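PDB 6NV6: glutathione S-transferase from Xanthomonas axonopodis pv. citri, which probably conjugates glutathione to electrophilic compounds, as a theta class glutathione transferase that binds the tripeptide. Local coordinates for residues D111-W114 with G115-T119. Sequence-based numbering, arbitrary orientation.
Sequences DLFW and GVVRT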
ATOM      1  N   ASP A 111      10.796   7.204   5.972  1.00 41.72           N
ATOM      2  CA  ASP A 111      11.700   8.240   6.457  1.00 43.82           C
ATOM      3  C   ASP A 111      11.306   9.603   5.909  1.00 48.20           C
ATOM      4  O   ASP A 111      11.186  10.577   6.665  1.00 51.11           O
ATOM      5  CB  ASP A 111      13.136   7.893   6.070  1.00 51.32           C
ATOM      6  CG  ASP A 111      14.132   8.279   7.132  1.00 60.95           C
ATOM      7  OD1 ASP A 111      13.933   7.876   8.300  1.00 57.84           O
ATOM      8  OD2 ASP A 111      15.118   8.975   6.790  1.00 70.11           O
ATOM      9  N   LEU A 112      11.101   9.691   4.589  1.00 49.96           N
ATOM     10  CA  LEU A 112      10.598  10.923   3.994  1.00 43.32           C
ATOM     11  C   LEU A 112       9.320  11.361   4.685  1.00 37.02           C
ATOM     12  O   LEU A 112       9.185  12.511   5.107  1.00 39.94           O
ATOM     13  CB  LEU A 112      10.342  10.736   2.496  1.00 41.08           C
ATOM     14  CG  LEU A 112       9.724  11.979   1.842  1.00 46.81           C
ATOM     15  CD1 LEU A 112      10.718  13.127   1.816  1.00 42.78           C
ATOM     16  CD2 LEU A 112       9.220  11.674   0.452  1.00 36.91           C
ATOM     17  N   PHE A 113       8.379  10.437   4.830  1.00 42.85           N
ATOM     18  CA  PHE A 113       7.085  10.808   5.382  1.00 50.31           C
ATOM     19  C   PHE A 113       7.191  11.269   6.829  1.00 44.69           C
ATOM     20  O   PHE A 113       6.413  12.128   7.255  1.00 42.60           O
ATOM     21  CB  PHE A 113       6.111   9.641   5.268  1.00 37.42           C
ATOM     22  CG  PHE A 113       4.744   9.963   5.761  1.00 35.22           C
ATOM     23  CD1 PHE A 113       4.410   9.771   7.097  1.00 38.81           C
ATOM     24  CD2 PHE A 113       3.797  10.508   4.908  1.00 41.89           C
ATOM     25  CE1 PHE A 113       3.142  10.095   7.578  1.00 38.98           C
ATOM     26  CE2 PHE A 113       2.509  10.832   5.377  1.00 41.38           C
ATOM     27  CZ  PHE A 113       2.188  10.622   6.714  1.00 42.46           C
ATOM     28  N   TRP A 114       8.128  10.722   7.604  1.00 48.30           N
ATOM     29  CA  TRP A 114       8.226  11.142   8.999  1.00 58.28           C
ATOM     30  C   TRP A 114       8.725  12.579   9.096  1.00 57.33           C
ATOM     31  O   TRP A 114       8.102  13.419   9.757  1.00 54.70           O
ATOM     32  CB  TRP A 114       9.123  10.186   9.789  1.00 58.85           C
ATOM     33  CG  TRP A 114       8.315   9.213  10.629  1.00 72.13           C
ATOM     34  CD1 TRP A 114       7.887   7.962  10.257  1.00 63.62           C
ATOM     35  CD2 TRP A 114       7.817   9.424  11.965  1.00 78.76           C
ATOM     36  NE1 TRP A 114       7.162   7.383  11.279  1.00 65.34           N
ATOM     37  CE2 TRP A 114       7.105   8.255  12.336  1.00 72.30           C
ATOM     38  CE3 TRP A 114       7.912  10.479  12.885  1.00 70.29           C
ATOM     39  CZ2 TRP A 114       6.491   8.119  13.590  1.00 65.05           C
ATOM     40  CZ3 TRP A 114       7.293  10.339  14.132  1.00 68.10           C
ATOM     41  CH2 TRP A 114       6.597   9.168  14.470  1.00 64.33           C
ATOM     42  N   GLY A 115       9.833  12.881   8.424  1.00 49.69           N
ATOM     43  CA  GLY A 115      10.380  14.222   8.420  1.00 58.11           C
ATOM     44  C   GLY A 115       9.445  15.348   8.006  1.00 65.79           C
ATOM     45  O   GLY A 115       9.700  16.511   8.322  1.00 66.40           O
ATOM     46  N   VAL A 116       8.362  15.037   7.303  1.00 57.11           N
ATOM     47  CA  VAL A 116       7.550  16.044   6.641  1.00 46.32           C
ATOM     48  C   VAL A 116       6.190  16.190   7.302  1.00 46.68           C
ATOM     49  O   VAL A 116       5.686  17.303   7.453  1.00 57.88           O
ATOM     50  CB  VAL A 116       7.406  15.711   5.141  1.00 44.33           C
ATOM     51  CG1 VAL A 116       6.485  16.702   4.438  1.00 43.43           C
ATOM     52  CG2 VAL A 116       8.771  15.676   4.485  1.00 43.72           C
ATOM     53  N   VAL A 117       5.592  15.082   7.715  1.00 53.14           N
ATOM     54  CA  VAL A 117       4.255  15.102   8.288  1.00 52.40           C
ATOM     55  C   VAL A 117       4.284  15.016   9.810  1.00 61.43           C
ATOM     56  O   VAL A 117       3.311  15.427  10.464  1.00 62.21           O
ATOM     57  CB  VAL A 117       3.426  13.948   7.690  1.00 47.38           C
ATOM     58  CG1 VAL A 117       1.951  14.042   8.084  1.00 45.73           C
ATOM     59  CG2 VAL A 117       3.615  13.932   6.183  1.00 50.85           C
ATOM     60  N   ARG A 118       5.381  14.529  10.394  1.00 60.63           N
ATOM     61  CA  ARG A 118       5.381  14.136  11.789  1.00 66.64           C
ATOM     62  C   ARG A 118       6.503  14.737  12.625  1.00 65.96           C
ATOM     63  O   ARG A 118       6.423  14.664  13.856  1.00 69.48           O
ATOM     64  CB  ARG A 118       5.433  12.601  11.896  1.00 62.04           C
ATOM     65  CG  ARG A 118       4.077  11.961  11.631  1.00 53.67           C
ATOM     66  CD  ARG A 118       4.108  10.437  11.660  1.00 55.06           C
ATOM     67  NE  ARG A 118       2.822   9.881  11.231  1.00 57.67           N
ATOM     68  CZ  ARG A 118       2.638   8.631  10.802  1.00 53.01           C
ATOM     69  NH1 ARG A 118       3.659   7.787  10.740  1.00 38.82           N
ATOM     70  NH2 ARG A 118       1.422   8.231  10.432  1.00 44.92           N
ATOM     71  N   THR A 119       7.525  15.332  12.022  1.00 63.14           N
ATOM     72  CA  THR A 119       8.512  15.948  12.892  1.00 73.87           C
ATOM     73  C   THR A 119       8.412  17.472  12.833  1.00 78.16           C
ATOM     74  O   THR A 119       8.105  18.043  11.779  1.00 74.26           O
ATOM     75  CB  THR A 119       9.939  15.526  12.523  1.00 73.63           C
ATOM     76  OG1 THR A 119      10.291  16.086  11.252  1.00 82.94           O
ATOM     77  CG2 THR A 119      10.052  14.008  12.454  1.00 70.45           C
TER
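Arg118 runs back along the last turn of the helix and slips between the two aromatic side chains of Phe113 and Trp114. Its aliphatic part serves the indole: CD sits squarely over the six-membered ring of Trp114, 3.6 Å from the centroid, a CH-pi contact over the face, while CB of Arg118 lies 3.4 Å from CE3 of Trp114. Because the chain is extended from CG to NE (chi3 -173°), the guanidinium is carried past the indole to Phe113, whose CE1 lies over the middle of the guanidinium face, 3.6 Å from CZ of Arg118. The two planes are almost perpendicular, so the phenyl ring meets the charged group with its rim. Trp114 NE1 comes in at the guanidinium edge; any cation-pi attraction to the indole is long and at most weak. The charge itself is paired with the C-terminal carboxylate of Thr207.

A second CH-pi contact lies on the phenyl ring, where Val117 CG2 is set over one face, 3.6 Å from the Phe113 centroid. In Phe113 a chi1 of -178° sets CG beside the carbonyl carbon, which leaves the ring reaching outward on the side where Val117 CG2 can come over its face. Leu112 CD1 and Val116 CG2 run alongside one another, 4.2 Å apart, and both side chains touch Ile129 of helix 126-146.

All this happens at the C-terminal end of the long helix 88-118, in the all-helical C-terminal domain of the glutathione transferase fold.

The backbone bonds keep the alpha-helical i to i+4 pattern through Gly115 N to Asp111 O, nearly straight (175°), Val117 N to Phe113 O at 3.1 Å and Arg118 N to Trp114 O at 3.0 Å. The wider pi-type turn comes in with Thr119 N, which bonds weakly to that same Trp114 O. Thr119 OG1 adds a weak bond to Gly115 O.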